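Long-range contacts in glycerate dehydrogenase (Bacillus sp. 5mfcol3.1, PDB 6P2I), which catalyses the asymmetric reduction of acyclic imino acids, apparently those supplied by a partner oxidase, with NADPH as the likely hydride donor: residues T227-L232 against L252-Y257; I196-P201 against N231-Q236. One frame throughout, in Å; residues are numbered along the deposited sequence.

Contact 1: T227-L232 against L252-Y257; sequences TCRGNL and LDDLTY. With NAP (NADP nicotinamide-adenine-dinucleotide phosphate), chain C.
D253 and D254 share one first torsion, CG anti to the backbone N (chi1 -166° and -168°), yet the turn of the chain between them sends one carboxylate toward the nicotinamide and the other to G230. Both segments are loops leaving neighbouring parallel strands, 223-226 and 249-252, of the Rossmann-type domain, and the dinucleotide lies across these strand ends. G230 N donates to D254 OD2 over 2.8 Å at 161°, meeting the lone pair of OD2 that faces away from OD1. Beside this bond, D254 CB lies 3.4 Å from C228 O. An alanine in place of D254 would probably leave G230 N without this acceptor and the water shared with R229 NH2 and N231 OD1 without its carboxylate partner. That water lies 2.7 Å from D254 OD2 and accepts from R229 NH2 in the conformer described, one of two, while R229 NE forms a salt bridge with D77. On the side of G230 that faces 252-257 space is short: a CB would come within 2.8 Å of T256 N. T256 CG2 packs instead on the bare backbone, 3.6 Å from G230 C, while its OG1 bonds to E235. At the cofactor end D253 OD1 bonds T272 OG1. The carboxamide nitrogen of the nicotinamide, NAP N7N, donates to T227 O at 2.8 Å and to D253 OD2 at 3.0 Å.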
# COMPACT_ATOMS: atom_id res chain seq x y z
N THR A 227 6.30 -9.04 -8.88
CA THR A 227 5.16 -9.95 -8.83
C THR A 227 5.27 -11.04 -9.89
O THR A 227 4.30 -11.76 -10.12
CB THR A 227 3.84 -9.20 -9.02
OG1 THR A 227 3.87 -8.46 -10.25
CG2 THR A 227 3.61 -8.20 -7.89
N CYS A 228 6.43 -11.17 -10.54
CA CYS A 228 6.66 -12.23 -11.52
C CYS A 228 7.66 -13.24 -10.95
O CYS A 228 7.97 -13.24 -9.76
CB CYS A 228 7.13 -11.62 -12.83
SG CYS A 228 5.88 -10.60 -13.65
N ARG A 229 8.15 -14.12 -11.82
CA ARG A 229 9.04 -15.19 -11.38
C ARG A 229 10.31 -14.61 -10.77
O ARG A 229 10.83 -13.59 -11.23
CB ARG A 229 9.40 -16.10 -12.56
CG ARG A 229 8.30 -17.06 -12.95
CD ARG A 229 8.20 -18.21 -11.96
NE ARG A 229 7.75 -19.45 -12.60
CZ ARG A 229 7.84 -20.65 -12.04
NH1 ARG A 229 7.41 -21.72 -12.68
NH2 ARG A 229 8.37 -20.77 -10.82
N GLY A 230 10.80 -15.27 -9.72
CA GLY A 230 12.07 -14.86 -9.14
C GLY A 230 13.23 -15.02 -10.10
O GLY A 230 14.21 -14.27 -10.04
N ASN A 231 13.13 -15.99 -11.01
CA ASN A 231 14.15 -16.30 -12.01
C ASN A 231 14.39 -15.18 -13.01
O ASN A 231 15.35 -15.27 -13.79
CB ASN A 231 13.74 -17.57 -12.75
CG ASN A 231 13.13 -18.60 -11.83
OD1 ASN A 231 11.97 -18.48 -11.41
ND2 ASN A 231 13.92 -19.60 -11.47
N LEU A 232 13.55 -14.15 -13.03
CA LEU A 232 13.78 -13.01 -13.90
C LEU A 232 14.97 -12.17 -13.44
O LEU A 232 15.48 -11.36 -14.22
CB LEU A 232 12.54 -12.12 -13.97
CG LEU A 232 11.28 -12.76 -14.55
CD1 LEU A 232 10.12 -11.82 -14.41
CD2 LEU A 232 11.50 -13.11 -16.02
N LEU A 252 8.77 -8.60 -2.92
CA LEU A 252 8.91 -9.78 -3.78
C LEU A 252 7.81 -10.79 -3.49
O LEU A 252 7.73 -11.32 -2.38
CB LEU A 252 10.29 -10.41 -3.57
CG LEU A 252 11.48 -9.44 -3.67
CD1 LEU A 252 12.76 -10.15 -3.26
CD2 LEU A 252 11.59 -8.86 -5.09
N ASP A 253 7.01 -11.09 -4.52
CA ASP A 253 5.95 -12.07 -4.44
C ASP A 253 6.42 -13.46 -4.86
O ASP A 253 5.64 -14.40 -4.80
CB ASP A 253 4.75 -11.63 -5.30
CG ASP A 253 3.47 -12.43 -5.01
OD1 ASP A 253 3.07 -12.57 -3.84
OD2 ASP A 253 2.85 -12.94 -5.97
N ASP A 254 7.68 -13.59 -5.28
CA ASP A 254 8.28 -14.88 -5.61
C ASP A 254 9.77 -14.80 -5.35
O ASP A 254 10.38 -13.74 -5.46
CB ASP A 254 8.01 -15.27 -7.07
CG ASP A 254 8.35 -16.73 -7.36
OD1 ASP A 254 7.83 -17.62 -6.66
OD2 ASP A 254 9.13 -17.00 -8.30
N LEU A 255 10.35 -15.94 -4.97
CA LEU A 255 11.79 -16.13 -4.92
C LEU A 255 12.11 -17.42 -5.66
O LEU A 255 11.25 -18.29 -5.80
CB LEU A 255 12.33 -16.23 -3.49
CG LEU A 255 12.05 -15.09 -2.52
CD1 LEU A 255 12.58 -15.52 -1.17
CD2 LEU A 255 12.72 -13.82 -2.98
N THR A 256 13.36 -17.55 -6.12
CA THR A 256 13.71 -18.79 -6.83
C THR A 256 13.64 -20.00 -5.91
O THR A 256 13.40 -21.13 -6.37
CB THR A 256 15.09 -18.69 -7.48
OG1 THR A 256 16.11 -18.63 -6.47
CG2 THR A 256 15.19 -17.47 -8.37
N TYR A 257 13.86 -19.80 -4.61
CA TYR A 257 13.65 -20.80 -3.58
C TYR A 257 13.49 -20.07 -2.26
O TYR A 257 13.86 -18.90 -2.14
CB TYR A 257 14.79 -21.83 -3.52
CG TYR A 257 16.11 -21.26 -3.02
CD1 TYR A 257 16.93 -20.53 -3.87
CD2 TYR A 257 16.52 -21.45 -1.71
CE1 TYR A 257 18.14 -20.01 -3.42
CE2 TYR A 257 17.72 -20.94 -1.25
CZ TYR A 257 18.52 -20.22 -2.11
OH TYR A 257 19.72 -19.71 -1.67
PA NAP C . 1.15 -9.88 -21.02
O1A NAP C . 1.54 -10.99 -21.98
O2A NAP C . -0.14 -9.16 -21.22
O5B NAP C . 2.32 -8.79 -21.05
C5B NAP C . 3.69 -9.18 -21.08
C4B NAP C . 4.51 -7.91 -21.33
O4B NAP C . 5.89 -8.28 -21.26
C3B NAP C . 4.28 -7.33 -22.72
O3B NAP C . 4.49 -5.90 -22.68
C2B NAP C . 5.39 -7.94 -23.55
O2B NAP C . 5.73 -7.15 -24.68
C1B NAP C . 6.49 -7.91 -22.51
N9A NAP C . 7.59 -8.81 -22.89
C8A NAP C . 7.50 -10.11 -23.24
N7A NAP C . 8.73 -10.61 -23.54
C5A NAP C . 9.60 -9.60 -23.39
C6A NAP C . 11.06 -9.43 -23.55
N6A NAP C . 11.84 -10.47 -23.94
N1A NAP C . 11.58 -8.21 -23.29
C2A NAP C . 10.82 -7.17 -22.90
N3A NAP C . 9.49 -7.24 -22.73
C4A NAP C . 8.85 -8.42 -22.97
O3 NAP C . 1.31 -10.52 -19.55
PN NAP C . 0.55 -10.08 -18.20
O1N NAP C . -0.88 -10.56 -18.24
O2N NAP C . 0.80 -8.62 -17.93
O5D NAP C . 1.33 -10.99 -17.13
C5D NAP C . 2.74 -10.84 -16.95
C4D NAP C . 3.26 -11.87 -15.97
O4D NAP C . 2.70 -11.63 -14.68
C3D NAP C . 2.84 -13.30 -16.27
O3D NAP C . 3.67 -13.92 -17.27
C2D NAP C . 2.96 -13.97 -14.91
O2D NAP C . 4.23 -14.61 -14.79
C1D NAP C . 2.83 -12.82 -13.91
N1N NAP C . 1.65 -13.00 -13.05
C2N NAP C . 1.80 -13.03 -11.72
C3N NAP C . 0.71 -13.23 -10.87
C7N NAP C . 0.90 -13.28 -9.38
O7N NAP C . 0.02 -13.76 -8.68
N7N NAP C . 2.06 -12.87 -8.83
C4N NAP C . -0.56 -13.40 -11.44
C5N NAP C . -0.69 -13.37 -12.83
C6N NAP C . 0.44 -13.17 -13.61
P2B NAP C . 4.98 -7.27 -26.10
O1X NAP C . 5.04 -8.74 -26.48
O2X NAP C . 3.58 -6.80 -25.85
O3X NAP C . 5.77 -6.33 -26.98
O HOH W 1 5.13 -13.89 -8.07
O HOH W 2 10.22 -19.36 -9.18

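Contact 2: I196-P201 against N231-Q236; sequences ISLHIP and NLIDEQ. With NAP (NADP nicotinamide-adenine-dinucleotide phosphate), chain C.
I200 stands between L232 and the adenine of the cofactor, its CD1 over one face of the fused rings, 3.4 Å from NAP C4A and nearly as close to NAP C5A. At the rim of that base, P201 CG approaches NAP C8A at 4.0 Å; the same proline ring sets its CD beside the adenosine ribose. The first torsion of I200 puts CG1 anti to the backbone N (chi1 -170°), on the side of the base, and leaves CG2 to meet L232 CD1 at 3.6 Å. The same torsion divides the isoleucine: CG1 and CD1 on the cofactor, CG2 on L232, whose side chain it crosses obliquely. This loop follows strand 195-198, next to strand 144-148 in the parallel sheet of the Rossmann-type domain, and lines one side of the dinucleotide. The second leucine methyl, L232 CD2, lies 4.0 Å from P201 O, a carbonyl whose hydrogen bond goes to T206 OG1. Back on the strand, L198 CD1 touches I233 CD1 at 3.9 Å, evidence of lesser weight because L198 has two conformers. The side chain of I233 also touches N226 of strand 223-226; D234, which follows it, is the N-cap of helix 235-243.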
# COMPACT_ATOMS: atom_id res chain seq x y z
N ILE A 196 10.77 0.29 -9.67
CA ILE A 196 10.83 -0.62 -10.81
C ILE A 196 9.92 -1.78 -10.50
O ILE A 196 9.99 -2.35 -9.41
CB ILE A 196 12.27 -1.11 -11.07
CG1 ILE A 196 13.19 0.06 -11.40
CG2 ILE A 196 12.28 -2.18 -12.18
CD1 ILE A 196 14.66 -0.21 -11.17
N SER A 197 9.06 -2.14 -11.46
CA SER A 197 8.14 -3.27 -11.28
C SER A 197 8.17 -4.17 -12.51
O SER A 197 8.06 -3.68 -13.64
CB SER A 197 6.71 -2.78 -11.00
OG SER A 197 5.88 -3.83 -10.57
N LEU A 198 8.29 -5.48 -12.28
CA LEU A 198 8.36 -6.45 -13.37
C LEU A 198 6.97 -6.99 -13.71
O LEU A 198 6.21 -7.37 -12.81
CB LEU A 198 9.29 -7.62 -12.99
CG LEU A 198 10.79 -7.31 -13.03
CD1 LEU A 198 11.56 -8.18 -12.05
CD2 LEU A 198 11.32 -7.51 -14.45
N HIS A 199 6.66 -7.03 -15.01
CA HIS A 199 5.37 -7.52 -15.49
C HIS A 199 5.58 -8.23 -16.82
O HIS A 199 5.02 -7.88 -17.85
CB HIS A 199 4.38 -6.37 -15.59
CG HIS A 199 4.12 -5.74 -14.27
ND1 HIS A 199 3.41 -6.38 -13.27
CD2 HIS A 199 4.53 -4.56 -13.74
CE1 HIS A 199 3.37 -5.60 -12.20
NE2 HIS A 199 4.04 -4.50 -12.46
N ILE A 200 6.41 -9.27 -16.78
CA ILE A 200 6.92 -9.92 -17.98
C ILE A 200 6.89 -11.43 -17.78
O ILE A 200 7.12 -11.91 -16.66
CB ILE A 200 8.33 -9.39 -18.30
CG1 ILE A 200 8.83 -9.83 -19.66
CG2 ILE A 200 9.32 -9.75 -17.19
CD1 ILE A 200 10.21 -9.28 -19.97
N PRO A 201 6.56 -12.21 -18.81
CA PRO A 201 6.59 -13.67 -18.66
C PRO A 201 8.01 -14.17 -18.54
O PRO A 201 8.96 -13.56 -19.04
CB PRO A 201 5.93 -14.16 -19.95
CG PRO A 201 6.27 -13.10 -20.95
CD PRO A 201 6.16 -11.81 -20.17
N ASN A 231 13.13 -15.99 -11.01
CA ASN A 231 14.15 -16.30 -12.01
C ASN A 231 14.39 -15.18 -13.01
O ASN A 231 15.35 -15.27 -13.79
CB ASN A 231 13.74 -17.57 -12.75
CG ASN A 231 13.13 -18.60 -11.83
OD1 ASN A 231 11.97 -18.48 -11.41
ND2 ASN A 231 13.92 -19.60 -11.47
N LEU A 232 13.55 -14.15 -13.03
CA LEU A 232 13.78 -13.01 -13.90
C LEU A 232 14.97 -12.17 -13.44
O LEU A 232 15.48 -11.36 -14.22
CB LEU A 232 12.54 -12.12 -13.97
CG LEU A 232 11.28 -12.76 -14.55
CD1 LEU A 232 10.12 -11.82 -14.41
CD2 LEU A 232 11.50 -13.11 -16.02
N ILE A 233 15.39 -12.34 -12.19
CA ILE A 233 16.43 -11.52 -11.58
C ILE A 233 17.63 -12.40 -11.26
O ILE A 233 17.46 -13.57 -10.90
CB ILE A 233 15.91 -10.85 -10.29
CG1 ILE A 233 14.58 -10.13 -10.54
CG2 ILE A 233 16.97 -9.90 -9.72
CD1 ILE A 233 13.97 -9.51 -9.29
N ASP A 234 18.83 -11.84 -11.41
CA ASP A 234 20.00 -12.44 -10.77
C ASP A 234 19.81 -12.33 -9.27
O ASP A 234 20.16 -11.30 -8.66
CB ASP A 234 21.29 -11.76 -11.23
CG ASP A 234 22.55 -12.44 -10.70
OD1 ASP A 234 22.53 -13.01 -9.58
OD2 ASP A 234 23.58 -12.38 -11.41
N GLU A 235 19.23 -13.36 -8.65
CA GLU A 235 18.79 -13.24 -7.27
C GLU A 235 19.95 -13.09 -6.31
O GLU A 235 19.83 -12.40 -5.29
CB GLU A 235 17.94 -14.45 -6.89
CG GLU A 235 17.09 -14.23 -5.67
CD GLU A 235 16.19 -15.41 -5.40
OE1 GLU A 235 15.00 -15.32 -5.76
OE2 GLU A 235 16.70 -16.43 -4.86
N GLN A 236 21.09 -13.74 -6.60
CA GLN A 236 22.27 -13.55 -5.78
C GLN A 236 22.76 -12.11 -5.84
O GLN A 236 23.15 -11.54 -4.82
CB GLN A 236 23.38 -14.51 -6.22
CG GLN A 236 23.15 -15.95 -5.78
CD GLN A 236 24.37 -16.82 -5.98
OE1 GLN A 236 25.07 -16.71 -6.98
NE2 GLN A 236 24.64 -17.69 -5.01
PA NAP C . 1.15 -9.88 -21.02
O1A NAP C . 1.54 -10.99 -21.98
O2A NAP C . -0.14 -9.16 -21.22
O5B NAP C . 2.32 -8.79 -21.05
C5B NAP C . 3.69 -9.18 -21.08
C4B NAP C . 4.51 -7.91 -21.33
O4B NAP C . 5.89 -8.28 -21.26
C3B NAP C . 4.28 -7.33 -22.72
O3B NAP C . 4.49 -5.90 -22.68
C2B NAP C . 5.39 -7.94 -23.55
O2B NAP C . 5.73 -7.15 -24.68
C1B NAP C . 6.49 -7.91 -22.51
N9A NAP C . 7.59 -8.81 -22.89
C8A NAP C . 7.50 -10.11 -23.24
N7A NAP C . 8.73 -10.61 -23.54
C5A NAP C . 9.60 -9.60 -23.39
C6A NAP C . 11.06 -9.43 -23.55
N6A NAP C . 11.84 -10.47 -23.94
N1A NAP C . 11.58 -8.21 -23.29
C2A NAP C . 10.82 -7.17 -22.90
N3A NAP C . 9.49 -7.24 -22.73
C4A NAP C . 8.85 -8.42 -22.97
O3 NAP C . 1.31 -10.52 -19.55
PN NAP C . 0.55 -10.08 -18.20
O1N NAP C . -0.88 -10.56 -18.24
O2N NAP C . 0.80 -8.62 -17.93
O5D NAP C . 1.33 -10.99 -17.13
C5D NAP C . 2.74 -10.84 -16.95
C4D NAP C . 3.26 -11.87 -15.97
O4D NAP C . 2.70 -11.63 -14.68
C3D NAP C . 2.84 -13.30 -16.27
O3D NAP C . 3.67 -13.92 -17.27
C2D NAP C . 2.96 -13.97 -14.91
O2D NAP C . 4.23 -14.61 -14.79
C1D NAP C . 2.83 -12.82 -13.91
N1N NAP C . 1.65 -13.00 -13.05
C2N NAP C . 1.80 -13.03 -11.72
C3N NAP C . 0.71 -13.23 -10.87
C7N NAP C . 0.90 -13.28 -9.38
O7N NAP C . 0.02 -13.76 -8.68
N7N NAP C . 2.06 -12.87 -8.83
C4N NAP C . -0.56 -13.40 -11.44
C5N NAP C . -0.69 -13.37 -12.83
C6N NAP C . 0.44 -13.17 -13.61
P2B NAP C . 4.98 -7.27 -26.10
O1X NAP C . 5.04 -8.74 -26.48
O2X NAP C . 3.58 -6.80 -25.85
O3X NAP C . 5.77 -6.33 -26.98

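Read from the N terminus, the chain leaves strand 195-198 through 196-201, passes strand 223-226 and reaches 231-236, where contact 2 closes a loop of 29 residues. Contact 1 has already begun at 227-232, runs through helix 235-243 and strand 249-252, and closes on 252-257. The spans therefore cross rather than nest, overlapping at N231 and L232. Together they join the ends of three consecutive strands in the sheet to the start of helix 235-243. Two approaches bridge them: L255 CA packed on E235 OE1 at 3.4 Å, and C228 SG packed on L198 O at 3.4 Å. Contact 1 meets the carboxamide and nicotinamide ribose; contact 2 runs from that ribose to the adenine.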